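Local atomic coordinates of sylvaticin (Pythium sylvaticum, PDB entry 2POS), a protein that is secreted, resembles the alpha-elicitins and probably binds sterols or other lipids, as elicitins do. Residues A16-N21 with W33-P38. Residues are numbered along the deposited sequence; the frame is centred on the assembly and turned at random.
Sequences APLASN and WQMLPP
Leu18 meets Met35 and Leu36 in a small, purely apolar contact between the two loops that flank helix 22-31 of this elicitin fold, an example of two loops joined by apolar side-chain packing, with no hydrogen bond between them. Leu18 is buried and its side chain sets out toward residues 33-38, with CB meeting one partner and CD1 the other. Its CG stands anti to the carbonyl carbon (chi1 -57°), and the extended second torsion carries CD1 on to Met35 CG, 4.0 Å away. The two side chains run at a slant to each other, and it is the methylene of Met35, not its sulfur, that takes the touch. Closer to the backbone, Leu36 CD1 comes against Leu18 CB at 4.1 Å and lies 4.3 Å from Ala19 N, so one methyl group borders both a side chain and the turn's main chain. That turn is tightened from within: Ala19 N, Ser20 N and Asn21 N each bond to the carbonyl oxygen three residues back, the first reaching Ala16 O at 3.1 Å. In the segment 33-38, the backbone N atoms of Met35 and Leu36 both donate to Gln28 OE1 of helix 22-31, tying their loop to the helix, and a cis peptide bond before Pro37 turns the chain just after Leu36. Met35 N also sits over the centre of the Trp33 ring, 4.2 Å above its plane. Asn21 caps the start of helix 22-31 through OD1 to Ala23 N, while Leu24 of that helix packs against Met35 and Leu36, and Leu59 and Ile63 of helix 54-64 touch Leu18.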
ATOM      1  N   ALA A  16      -8.656   1.489   7.735  1.00 12.55           N
ATOM      2  CA  ALA A  16      -9.142   2.717   8.397  1.00 11.96           C
ATOM      3  C   ALA A  16      -8.102   3.446   9.263  1.00 12.02           C
ATOM      4  O   ALA A  16      -7.995   4.673   9.195  1.00 11.89           O
ATOM      5  CB  ALA A  16     -10.417   2.433   9.196  1.00 11.98           C
ATOM      6  N   PRO A  17      -7.312   2.701  10.061  1.00 11.81           N
ATOM      7  CA  PRO A  17      -6.301   3.397  10.881  1.00 12.27           C
ATOM      8  C   PRO A  17      -5.333   4.283  10.089  1.00 12.38           C
ATOM      9  O   PRO A  17      -4.785   5.248  10.637  1.00 12.96           O
ATOM     10  CB  PRO A  17      -5.540   2.239  11.536  1.00 12.43           C
ATOM     11  CG  PRO A  17      -6.531   1.152  11.611  1.00 12.28           C
ATOM     12  CD  PRO A  17      -7.287   1.248  10.311  1.00 12.07           C
ATOM     13  N   LEU A  18      -5.113   3.972   8.811  1.00 12.48           N
ATOM     14  CA  LEU A  18      -4.154   4.747   8.027  1.00 12.52           C
ATOM     15  C   LEU A  18      -4.548   6.216   7.904  1.00 12.58           C
ATOM     16  O   LEU A  18      -3.678   7.077   7.826  1.00 12.51           O
ATOM     17  CB  LEU A  18      -3.946   4.143   6.639  1.00 12.71           C
ATOM     18  CG  LEU A  18      -3.481   2.687   6.578  1.00 12.24           C
ATOM     19  CD1 LEU A  18      -3.335   2.327   5.127  1.00 13.66           C
ATOM     20  CD2 LEU A  18      -2.164   2.491   7.328  1.00 11.74           C
ATOM     21  N   ALA A  19      -5.850   6.500   7.908  1.00 12.74           N
ATOM     22  CA  ALA A  19      -6.315   7.879   7.693  1.00 13.02           C
ATOM     23  C   ALA A  19      -5.932   8.827   8.823  1.00 13.26           C
ATOM     24  O   ALA A  19      -5.884  10.039   8.628  1.00 13.80           O
ATOM     25  CB  ALA A  19      -7.825   7.917   7.461  1.00 13.38           C
ATOM     26  N   SER A  20      -5.680   8.265  10.000  1.00 12.79           N
ATOM     27  CA  SER A  20      -5.271   9.045  11.166  1.00 13.29           C
ATOM     28  C   SER A  20      -3.779   8.854  11.455  1.00 13.31           C
ATOM     29  O   SER A  20      -3.288   9.224  12.520  1.00 12.99           O
ATOM     30  CB  SER A  20      -6.125   8.664  12.381  1.00 13.11           C
ATOM     31  OG  SER A  20      -6.143   7.263  12.571  1.00 14.27           O
ATOM     32  N   ASN A  21      -3.061   8.298  10.485  1.00 13.52           N
ATOM     33  CA  ASN A  21      -1.622   8.129  10.607  1.00 13.62           C
ATOM     34  C   ASN A  21      -0.919   9.158   9.723  1.00 13.98           C
ATOM     35  O   ASN A  21      -1.074   9.129   8.506  1.00 14.14           O
ATOM     36  CB  ASN A  21      -1.212   6.705  10.219  1.00 13.47           C
ATOM     37  CG  ASN A  21       0.252   6.415  10.509  1.00 13.18           C
ATOM     38  OD1 ASN A  21       1.109   7.297  10.417  1.00 13.47           O
ATOM     39  ND2 ASN A  21       0.546   5.163  10.859  1.00 14.23           N
ATOM     40  N   TRP A  33       2.357   8.482  -5.145  1.00 16.43           N
ATOM     41  CA  TRP A  33       1.637   7.205  -5.037  1.00 16.19           C
ATOM     42  C   TRP A  33       0.543   7.304  -3.990  1.00 16.56           C
ATOM     43  O   TRP A  33       0.780   7.795  -2.885  1.00 16.62           O
ATOM     44  CB  TRP A  33       2.585   6.060  -4.667  1.00 15.76           C
ATOM     45  CG  TRP A  33       1.881   4.773  -4.330  1.00 15.04           C
ATOM     46  CD1 TRP A  33       1.288   3.914  -5.205  1.00 14.27           C
ATOM     47  CD2 TRP A  33       1.703   4.202  -3.026  1.00 14.59           C
ATOM     48  NE1 TRP A  33       0.751   2.838  -4.532  1.00 14.69           N
ATOM     49  CE2 TRP A  33       0.991   2.992  -3.193  1.00 14.77           C
ATOM     50  CE3 TRP A  33       2.075   4.595  -1.735  1.00 13.24           C
ATOM     51  CZ2 TRP A  33       0.644   2.170  -2.114  1.00 14.32           C
ATOM     52  CZ3 TRP A  33       1.729   3.778  -0.658  1.00 14.65           C
ATOM     53  CH2 TRP A  33       1.028   2.579  -0.857  1.00 14.17           C
ATOM     54  N   GLN A  34      -0.647   6.814  -4.327  1.00 16.59           N
ATOM     55  CA  GLN A  34      -1.775   6.870  -3.404  1.00 17.01           C
ATOM     56  C   GLN A  34      -2.177   5.489  -2.900  1.00 16.43           C
ATOM     57  O   GLN A  34      -2.319   4.549  -3.685  1.00 15.73           O
ATOM     58  CB  GLN A  34      -2.979   7.565  -4.050  1.00 17.60           C
ATOM     59  CG  GLN A  34      -2.655   8.899  -4.758  1.00 20.08           C
ATOM     60  CD  GLN A  34      -1.980   9.932  -3.851  1.00 23.92           C
ATOM     61  OE1 GLN A  34      -0.987  10.568  -4.237  1.00 26.56           O
ATOM     62  NE2 GLN A  34      -2.517  10.108  -2.649  1.00 24.14           N
ATOM     63  N   MET A  35      -2.362   5.394  -1.583  1.00 16.14           N
ATOM     64  CA  MET A  35      -2.890   4.200  -0.926  1.00 16.11           C
ATOM     65  C   MET A  35      -4.387   4.385  -0.659  1.00 15.87           C
ATOM     66  O   MET A  35      -5.156   3.440  -0.794  1.00 15.85           O
ATOM     67  CB  MET A  35      -2.134   3.927   0.382  1.00 15.70           C
ATOM     68  CG  MET A  35      -2.593   2.690   1.170  1.00 16.95           C
ATOM     69  SD  MET A  35      -2.194   1.117   0.356  1.00 21.05           S
ATOM     70  CE  MET A  35      -3.821   0.524  -0.133  1.00 21.82           C
ATOM     71  N   LEU A  36      -4.792   5.594  -0.274  1.00 16.05           N
ATOM     72  CA  LEU A  36      -6.209   5.900  -0.050  1.00 16.38           C
ATOM     73  C   LEU A  36      -6.641   7.154  -0.825  1.00 16.66           C
ATOM     74  O   LEU A  36      -6.220   8.262  -0.491  1.00 17.36           O
ATOM     75  CB  LEU A  36      -6.511   6.097   1.442  1.00 16.29           C
ATOM     76  CG  LEU A  36      -6.237   4.965   2.435  1.00 16.45           C
ATOM     77  CD1 LEU A  36      -6.604   5.414   3.837  1.00 16.87           C
ATOM     78  CD2 LEU A  36      -6.990   3.707   2.063  1.00 16.79           C
ATOM     79  N   PRO A  37      -7.463   6.989  -1.876  1.00 16.99           N
ATOM     80  CA  PRO A  37      -7.928   5.743  -2.478  1.00 16.70           C
ATOM     81  C   PRO A  37      -6.765   5.036  -3.170  1.00 16.51           C
ATOM     82  O   PRO A  37      -5.827   5.697  -3.610  1.00 16.52           O
ATOM     83  CB  PRO A  37      -8.946   6.206  -3.535  1.00 16.85           C
ATOM     84  CG  PRO A  37      -9.164   7.642  -3.307  1.00 17.78           C
ATOM     85  CD  PRO A  37      -7.985   8.174  -2.579  1.00 16.71           C
ATOM     86  N   PRO A  38      -6.824   3.701  -3.280  1.00 16.72           N
ATOM     87  CA  PRO A  38      -5.670   2.993  -3.847  1.00 17.13           C
ATOM     88  C   PRO A  38      -5.479   3.222  -5.347  1.00 17.53           C
ATOM     89  O   PRO A  38      -6.413   3.011  -6.134  1.00 18.27           O
ATOM     90  CB  PRO A  38      -5.983   1.522  -3.555  1.00 17.22           C
ATOM     91  CG  PRO A  38      -7.468   1.464  -3.477  1.00 17.19           C
ATOM     92  CD  PRO A  38      -7.902   2.782  -2.881  1.00 16.98           C
TER